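Local structure of SH2 domain-containing protein 3C (Homo sapiens, 3T6G) at residues G198-L210 with V249-K263. The protein acts as an adapter in integrin-linked cell adhesion and migration, using a closed, exchange-incompetent Ras-GEF-like domain to interact with BCAR1. The protein carries 2 engineered substitutions. Residues are numbered along the deposited sequence; the frame is centred on the assembly and turned at random.
Sequences GPPLSNTTFPHVL and VAHHGGLYHTNAEVK
With CG of Y256 lying anti to its carbonyl carbon (chi1 -52°), the phenol ring extends from helix 253-263 into the bend of the 198-210 loop, where it meets L201, T204 and P207. CD of P207 stands 4.2 Å from the centroid of the Y256 ring and only 4° off the ring normal, which defines a CH-pi contact over one face. CG2 of T204 is placed anti to the backbone N and reaches CE1 of Y256 at 3.6 Å from an oblique direction, the threonine running along the tyrosine's flank with the same heading. CD1 of L201 also approaches obliquely, lying 3.8 Å from CE1 of Y256. P207 also extends the apolar contact to the preceding helix, its CB lying 4.1 Å from CG2 of V249, and M84 of helix 83-86 packs on both. The arrangement belongs to the all-helical Ras-GEF (Cdc25-homology) domain: the connection between helices 175-193 and 210-215 is laid across helix 253-263 and the C-terminal part of helix 236-250.

One turn beyond Y256, the amide of N259 turns to the loop backbone. Its ND2 donates to O of T204 in a nearly straight bond (N-H...O angle 159°), but the modelled 2.5 Å is implausibly short, so the exact length is doubtful and implies no strength; a weak, bent bond reaches O of L201 (3.3 Å). Within the loop, O of P200 accepts two bonds: OG1 of T204 at 2.8 Å from above the carbonyl plane, and N of N203 from the opposite face. Further along the helix, the bent end of K263 brings NZ to OD1 of N203 in a weak bond of 3.4 Å, and the same ammonium group is hydrogen-bonded to O of T141.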
ATOM      1  N   GLY A 198       7.388  -5.134 -12.466  1.00123.53           N
ATOM      2  CA  GLY A 198       7.548  -5.696 -11.139  1.00115.21           C
ATOM      3  C   GLY A 198       7.978  -7.152 -11.158  1.00107.29           C
ATOM      4  O   GLY A 198       8.472  -7.644 -12.178  1.00106.19           O
ATOM      5  N   PRO A 199       7.783  -7.852 -10.027  1.00 99.21           N
ATOM      6  CA  PRO A 199       8.218  -9.241  -9.825  1.00 96.10           C
ATOM      7  C   PRO A 199       7.364 -10.216 -10.618  1.00 96.01           C
ATOM      8  O   PRO A 199       6.176  -9.948 -10.823  1.00 99.43           O
ATOM      9  CB  PRO A 199       7.995  -9.458  -8.330  1.00 92.44           C
ATOM     10  CG  PRO A 199       6.852  -8.553  -8.001  1.00 95.63           C
ATOM     11  CD  PRO A 199       7.024  -7.338  -8.874  1.00 95.91           C
ATOM     12  N   PRO A 200       7.954 -11.342 -11.051  1.00 92.47           N
ATOM     13  CA  PRO A 200       7.191 -12.316 -11.837  1.00 96.13           C
ATOM     14  C   PRO A 200       5.969 -12.738 -11.047  1.00103.54           C
ATOM     15  O   PRO A 200       6.070 -13.179  -9.903  1.00102.31           O
ATOM     16  CB  PRO A 200       8.167 -13.482 -12.016  1.00 99.89           C
ATOM     17  CG  PRO A 200       9.175 -13.319 -10.929  1.00 99.96           C
ATOM     18  CD  PRO A 200       9.282 -11.848 -10.663  1.00 94.36           C
ATOM     19  N   LEU A 201       4.809 -12.553 -11.655  1.00106.57           N
ATOM     20  CA  LEU A 201       3.544 -12.818 -11.004  1.00100.00           C
ATOM     21  C   LEU A 201       3.533 -14.241 -10.421  1.00 97.35           C
ATOM     22  O   LEU A 201       2.918 -14.495  -9.384  1.00 90.54           O
ATOM     23  CB  LEU A 201       2.431 -12.629 -12.040  1.00 99.40           C
ATOM     24  CG  LEU A 201       0.951 -12.466 -11.704  1.00 87.77           C
ATOM     25  CD1 LEU A 201       0.664 -11.158 -10.987  1.00 76.92           C
ATOM     26  CD2 LEU A 201       0.193 -12.535 -13.011  1.00 90.23           C
ATOM     27  N   SER A 202       4.241 -15.160 -11.073  1.00 95.47           N
ATOM     28  CA  SER A 202       4.219 -16.565 -10.666  1.00 96.84           C
ATOM     29  C   SER A 202       4.898 -16.863  -9.320  1.00 96.12           C
ATOM     30  O   SER A 202       4.649 -17.909  -8.720  1.00101.55           O
ATOM     31  CB  SER A 202       4.827 -17.447 -11.751  1.00100.12           C
ATOM     32  OG  SER A 202       6.238 -17.394 -11.705  1.00106.87           O
ATOM     33  N   ASN A 203       5.756 -15.963  -8.850  1.00 88.83           N
ATOM     34  CA  ASN A 203       6.350 -16.123  -7.523  1.00 87.64           C
ATOM     35  C   ASN A 203       5.759 -15.159  -6.527  1.00 79.20           C
ATOM     36  O   ASN A 203       6.143 -15.155  -5.359  1.00 92.89           O
ATOM     37  CB  ASN A 203       7.880 -15.960  -7.553  1.00100.54           C
ATOM     38  CG  ASN A 203       8.543 -16.316  -6.210  1.00 97.95           C
ATOM     39  OD1 ASN A 203       8.647 -17.488  -5.851  1.00 90.59           O
ATOM     40  ND2 ASN A 203       8.994 -15.299  -5.476  1.00 94.50           N
ATOM     41  N   THR A 204       4.802 -14.354  -6.976  1.00 66.53           N
ATOM     42  CA  THR A 204       4.265 -13.294  -6.132  1.00 57.30           C
ATOM     43  C   THR A 204       3.179 -13.761  -5.180  1.00 60.07           C
ATOM     44  O   THR A 204       2.352 -14.625  -5.499  1.00 61.38           O
ATOM     45  CB  THR A 204       3.734 -12.127  -6.970  1.00 60.11           C
ATOM     46  OG1 THR A 204       4.738 -11.734  -7.913  1.00 83.88           O
ATOM     47  CG2 THR A 204       3.402 -10.951  -6.086  1.00 48.33           C
ATOM     48  N   THR A 205       3.145 -13.095  -4.039  1.00 53.37           N
ATOM     49  CA  THR A 205       2.470 -13.569  -2.866  1.00 43.78           C
ATOM     50  C   THR A 205       1.857 -12.352  -2.235  1.00 54.31           C
ATOM     51  O   THR A 205       0.855 -12.425  -1.533  1.00 69.00           O
ATOM     52  CB  THR A 205       3.555 -14.165  -1.923  1.00 63.20           C
ATOM     53  OG1 THR A 205       3.325 -15.569  -1.696  1.00 61.27           O
ATOM     54  CG2 THR A 205       3.644 -13.399  -0.624  1.00 43.65           C
ATOM     55  N   PHE A 206       2.474 -11.210  -2.492  1.00 51.66           N
ATOM     56  CA  PHE A 206       1.962  -9.942  -2.017  1.00 49.36           C
ATOM     57  C   PHE A 206       2.570  -8.828  -2.859  1.00 65.35           C
ATOM     58  O   PHE A 206       3.693  -8.410  -2.616  1.00 73.01           O
ATOM     59  CB  PHE A 206       2.322  -9.760  -0.561  1.00 41.56           C
ATOM     60  CG  PHE A 206       1.573  -8.662   0.108  1.00 42.44           C
ATOM     61  CD1 PHE A 206       1.338  -8.705   1.463  1.00 44.07           C
ATOM     62  CD2 PHE A 206       1.080  -7.605  -0.623  1.00 48.43           C
ATOM     63  CE1 PHE A 206       0.641  -7.710   2.087  1.00 44.92           C
ATOM     64  CE2 PHE A 206       0.389  -6.594  -0.002  1.00 47.66           C
ATOM     65  CZ  PHE A 206       0.178  -6.641   1.352  1.00 43.74           C
ATOM     66  N   PRO A 207       1.809  -8.328  -3.842  1.00 69.73           N
ATOM     67  CA  PRO A 207       2.301  -7.437  -4.893  1.00 52.10           C
ATOM     68  C   PRO A 207       2.623  -6.073  -4.318  1.00 50.16           C
ATOM     69  O   PRO A 207       2.302  -5.786  -3.149  1.00 43.43           O
ATOM     70  CB  PRO A 207       1.092  -7.303  -5.801  1.00 60.86           C
ATOM     71  CG  PRO A 207      -0.052  -7.299  -4.814  1.00 66.79           C
ATOM     72  CD  PRO A 207       0.336  -8.330  -3.781  1.00 70.54           C
ATOM     73  N   HIS A 208       3.246  -5.230  -5.133  1.00 53.12           N
ATOM     74  CA  HIS A 208       3.593  -3.887  -4.688  1.00 57.80           C
ATOM     75  C   HIS A 208       2.332  -2.994  -4.765  1.00 62.01           C
ATOM     76  O   HIS A 208       1.856  -2.669  -5.852  1.00 67.79           O
ATOM     77  CB  HIS A 208       4.763  -3.351  -5.541  1.00 51.55           C
ATOM     78  CG  HIS A 208       5.355  -2.076  -5.030  1.00 53.49           C
ATOM     79  ND1 HIS A 208       5.558  -1.834  -3.692  1.00 53.48           N
ATOM     80  CD2 HIS A 208       5.778  -0.963  -5.684  1.00 64.64           C
ATOM     81  CE1 HIS A 208       6.082  -0.627  -3.536  1.00 56.52           C
ATOM     82  NE2 HIS A 208       6.226  -0.081  -4.730  1.00 60.97           N
ATOM     83  N   VAL A 209       1.788  -2.613  -3.614  1.00 53.34           N
ATOM     84  CA  VAL A 209       0.548  -1.838  -3.569  1.00 54.04           C
ATOM     85  C   VAL A 209       0.715  -0.556  -2.758  1.00 59.54           C
ATOM     86  O   VAL A 209      -0.254   0.177  -2.562  1.00 56.28           O
ATOM     87  CB  VAL A 209      -0.659  -2.647  -2.935  1.00 53.12           C
ATOM     88  CG1 VAL A 209      -0.873  -3.979  -3.618  1.00 48.14           C
ATOM     89  CG2 VAL A 209      -0.456  -2.872  -1.443  1.00 36.48           C
ATOM     90  N   LEU A 210       1.919  -0.276  -2.260  1.00 58.63           N
ATOM     91  CA  LEU A 210       2.101   0.973  -1.506  1.00 58.38           C
ATOM     92  C   LEU A 210       1.944   2.265  -2.328  1.00 62.32           C
ATOM     93  O   LEU A 210       1.357   3.233  -1.859  1.00 68.70           O
ATOM     94  CB  LEU A 210       3.393   0.990  -0.692  1.00 51.23           C
ATOM     95  CG  LEU A 210       2.954   0.934   0.765  1.00 60.89           C
ATOM     96  CD1 LEU A 210       2.845  -0.514   1.199  1.00 61.56           C
ATOM     97  CD2 LEU A 210       3.876   1.716   1.661  1.00 61.71           C
ATOM     98  N   VAL A 249      -3.471  -6.440 -10.467  1.00 63.02           N
ATOM     99  CA  VAL A 249      -3.464  -6.847  -9.081  1.00 65.66           C
ATOM    100  C   VAL A 249      -4.808  -7.353  -8.558  1.00 71.61           C
ATOM    101  O   VAL A 249      -4.909  -8.458  -7.990  1.00 66.55           O
ATOM    102  CB  VAL A 249      -3.077  -5.672  -8.211  1.00 56.81           C
ATOM    103  CG1 VAL A 249      -3.562  -5.910  -6.801  1.00 51.57           C
ATOM    104  CG2 VAL A 249      -1.551  -5.443  -8.275  1.00 40.35           C
ATOM    105  N   ALA A 250      -5.835  -6.527  -8.722  1.00 67.12           N
ATOM    106  CA  ALA A 250      -7.145  -6.839  -8.183  1.00 61.28           C
ATOM    107  C   ALA A 250      -7.695  -8.073  -8.887  1.00 68.45           C
ATOM    108  O   ALA A 250      -8.391  -8.899  -8.294  1.00 73.51           O
ATOM    109  CB  ALA A 250      -8.096  -5.642  -8.326  1.00 53.80           C
ATOM    110  N   HIS A 251      -7.337  -8.206 -10.153  1.00 66.02           N
ATOM    111  CA  HIS A 251      -7.813  -9.301 -10.973  1.00 68.35           C
ATOM    112  C   HIS A 251      -7.063 -10.578 -10.607  1.00 74.61           C
ATOM    113  O   HIS A 251      -7.404 -11.659 -11.065  1.00 79.86           O
ATOM    114  CB  HIS A 251      -7.552  -8.940 -12.425  1.00 68.61           C
ATOM    115  CG  HIS A 251      -7.857 -10.031 -13.399  1.00 74.66           C
ATOM    116  ND1 HIS A 251      -9.138 -10.314 -13.824  1.00 81.36           N
ATOM    117  CD2 HIS A 251      -7.039 -10.888 -14.062  1.00 69.57           C
ATOM    118  CE1 HIS A 251      -9.098 -11.309 -14.694  1.00 82.77           C
ATOM    119  NE2 HIS A 251      -7.839 -11.678 -14.853  1.00 81.29           N
ATOM    120  N   HIS A 252      -6.036 -10.446  -9.781  1.00 69.36           N
ATOM    121  CA  HIS A 252      -5.162 -11.561  -9.492  1.00 72.27           C
ATOM    122  C   HIS A 252      -5.162 -11.954  -8.012  1.00 70.30           C
ATOM    123  O   HIS A 252      -4.257 -12.647  -7.546  1.00 67.74           O
ATOM    124  CB  HIS A 252      -3.742 -11.243  -9.973  1.00 72.25           C
ATOM    125  CG  HIS A 252      -3.561 -11.417 -11.445  1.00 72.74           C
ATOM    126  ND1 HIS A 252      -2.433 -10.994 -12.112  1.00 74.60           N
ATOM    127  CD2 HIS A 252      -4.365 -11.969 -12.381  1.00 78.16           C
ATOM    128  CE1 HIS A 252      -2.548 -11.282 -13.397  1.00 71.13           C
ATOM    129  NE2 HIS A 252      -3.710 -11.875 -13.587  1.00 75.04           N
ATOM    130  N   GLY A 253      -6.175 -11.509  -7.279  1.00 67.74           N
ATOM    131  CA  GLY A 253      -6.298 -11.850  -5.870  1.00 73.74           C
ATOM    132  C   GLY A 253      -6.221 -13.342  -5.554  1.00 71.00           C
ATOM    133  O   GLY A 253      -5.720 -13.735  -4.497  1.00 72.43           O
ATOM    134  N   GLY A 254      -6.738 -14.161  -6.469  1.00 61.63           N
ATOM    135  CA  GLY A 254      -6.765 -15.599  -6.318  1.00 56.09           C
ATOM    136  C   GLY A 254      -5.434 -16.254  -6.604  1.00 67.34           C
ATOM    137  O   GLY A 254      -5.167 -17.365  -6.138  1.00 73.07           O
ATOM    138  N   LEU A 255      -4.588 -15.564  -7.363  1.00 68.99           N
ATOM    139  CA  LEU A 255      -3.262 -16.080  -7.661  1.00 66.08           C
ATOM    140  C   LEU A 255      -2.339 -15.857  -6.467  1.00 68.90           C
ATOM    141  O   LEU A 255      -1.567 -16.736  -6.093  1.00 77.32           O
ATOM    142  CB  LEU A 255      -2.674 -15.438  -8.920  1.00 66.43           C
ATOM    143  CG  LEU A 255      -1.240 -15.911  -9.215  1.00 69.98           C
ATOM    144  CD1 LEU A 255      -1.274 -17.325  -9.762  1.00 72.68           C
ATOM    145  CD2 LEU A 255      -0.507 -14.990 -10.183  1.00 67.86           C
ATOM    146  N   TYR A 256      -2.423 -14.682  -5.863  1.00 57.64           N
ATOM    147  CA  TYR A 256      -1.583 -14.397  -4.717  1.00 56.12           C
ATOM    148  C   TYR A 256      -1.938 -15.315  -3.540  1.00 62.61           C
ATOM    149  O   TYR A 256      -1.047 -15.786  -2.820  1.00 69.74           O
ATOM    150  CB  TYR A 256      -1.673 -12.918  -4.324  1.00 50.32           C
ATOM    151  CG  TYR A 256      -1.426 -11.989  -5.486  1.00 63.68           C
ATOM    152  CD1 TYR A 256      -0.241 -12.060  -6.199  1.00 65.88           C
ATOM    153  CD2 TYR A 256      -2.381 -11.045  -5.881  1.00 63.51           C
ATOM    154  CE1 TYR A 256       0.005 -11.230  -7.257  1.00 71.62           C
ATOM    155  CE2 TYR A 256      -2.137 -10.198  -6.954  1.00 66.07           C
ATOM    156  CZ  TYR A 256      -0.941 -10.296  -7.635  1.00 71.79           C
ATOM    157  OH  TYR A 256      -0.670  -9.480  -8.704  1.00 71.91           O
ATOM    158  N   HIS A 257      -3.232 -15.568  -3.351  1.00 51.86           N
ATOM    159  CA  HIS A 257      -3.688 -16.440  -2.278  1.00 56.53           C
ATOM    160  C   HIS A 257      -3.098 -17.837  -2.472  1.00 62.81           C
ATOM    161  O   HIS A 257      -2.453 -18.384  -1.565  1.00 63.23           O
ATOM    162  CB  HIS A 257      -5.209 -16.509  -2.256  1.00 57.60           C
ATOM    163  CG  HIS A 257      -5.749 -17.716  -1.551  1.00 58.17           C
ATOM    164  ND1 HIS A 257      -5.807 -17.817  -0.174  1.00 52.42           N
ATOM    165  CD2 HIS A 257      -6.267 -18.869  -2.039  1.00 47.38           C
ATOM    166  CE1 HIS A 257      -6.337 -18.986   0.156  1.00 50.49           C
ATOM    167  NE2 HIS A 257      -6.617 -19.645  -0.954  1.00 59.21           N
ATOM    168  N   THR A 258      -3.316 -18.392  -3.667  1.00 60.59           N
ATOM    169  CA  THR A 258      -2.725 -19.663  -4.063  1.00 62.36           C
ATOM    170  C   THR A 258      -1.230 -19.729  -3.762  1.00 68.17           C
ATOM    171  O   THR A 258      -0.798 -20.536  -2.949  1.00 70.89           O
ATOM    172  CB  THR A 258      -2.882 -19.922  -5.557  1.00 63.45           C
ATOM    173  OG1 THR A 258      -4.247 -20.229  -5.854  1.00 62.88           O
ATOM    174  CG2 THR A 258      -1.999 -21.094  -5.966  1.00 73.17           C
ATOM    175  N   ASN A 259      -0.450 -18.884  -4.433  1.00 65.05           N
ATOM    176  CA  ASN A 259       0.986 -18.829  -4.207  1.00 60.45           C
ATOM    177  C   ASN A 259       1.317 -18.846  -2.738  1.00 60.69           C
ATOM    178  O   ASN A 259       2.125 -19.647  -2.284  1.00 74.25           O
ATOM    179  CB  ASN A 259       1.584 -17.581  -4.829  1.00 58.55           C
ATOM    180  CG  ASN A 259       1.611 -17.655  -6.323  1.00 62.83           C
ATOM    181  OD1 ASN A 259       1.518 -18.744  -6.902  1.00 65.41           O
ATOM    182  ND2 ASN A 259       1.750 -16.502  -6.970  1.00 54.53           N
ATOM    183  N   ALA A 260       0.689 -17.949  -1.995  1.00 53.11           N
ATOM    184  CA  ALA A 260       0.954 -17.811  -0.573  1.00 48.75           C
ATOM    185  C   ALA A 260       0.628 -19.111   0.183  1.00 63.60           C
ATOM    186  O   ALA A 260       1.324 -19.482   1.119  1.00 64.54           O
ATOM    187  CB  ALA A 260       0.139 -16.656  -0.023  1.00 48.79           C
ATOM    188  N   GLU A 261      -0.434 -19.803  -0.217  1.00 66.69           N
ATOM    189  CA  GLU A 261      -0.830 -20.992   0.519  1.00 69.45           C
ATOM    190  C   GLU A 261       0.094 -22.170   0.201  1.00 71.15           C
ATOM    191  O   GLU A 261       0.387 -23.003   1.073  1.00 71.77           O
ATOM    192  CB  GLU A 261      -2.315 -21.334   0.296  1.00 68.28           C
ATOM    193  CG  GLU A 261      -3.079 -21.463   1.615  1.00 74.58           C
ATOM    194  CD  GLU A 261      -4.583 -21.631   1.453  1.00 86.88           C
ATOM    195  OE1 GLU A 261      -5.342 -20.948   2.186  1.00 85.76           O
ATOM    196  OE2 GLU A 261      -5.007 -22.453   0.612  1.00 91.87           O
ATOM    197  N   VAL A 262       0.548 -22.225  -1.049  1.00 66.20           N
ATOM    198  CA  VAL A 262       1.495 -23.239  -1.486  1.00 71.55           C
ATOM    199  C   VAL A 262       2.908 -23.000  -0.952  1.00 75.62           C
ATOM    200  O   VAL A 262       3.655 -23.935  -0.705  1.00 76.77           O
ATOM    201  CB  VAL A 262       1.616 -23.269  -2.989  1.00 63.86           C
ATOM    202  CG1 VAL A 262       2.836 -24.112  -3.376  1.00 71.96           C
ATOM    203  CG2 VAL A 262       0.380 -23.840  -3.577  1.00 57.02           C
ATOM    204  N   LYS A 263       3.268 -21.739  -0.789  1.00 67.54           N
ATOM    205  CA  LYS A 263       4.600 -21.386  -0.350  1.00 64.17           C
ATOM    206  C   LYS A 263       4.710 -21.624   1.148  1.00 71.13           C
ATOM    207  O   LYS A 263       5.803 -21.668   1.701  1.00 69.53           O
ATOM    208  CB  LYS A 263       4.875 -19.918  -0.694  1.00 58.07           C
ATOM    209  CG  LYS A 263       6.292 -19.490  -0.450  1.00 63.59           C
ATOM    210  CD  LYS A 263       6.496 -17.996  -0.627  1.00 65.15           C
ATOM    211  CE  LYS A 263       6.496 -17.599  -2.087  1.00 64.11           C
ATOM    212  NZ  LYS A 263       7.249 -18.558  -2.915  1.00 55.75           N
TER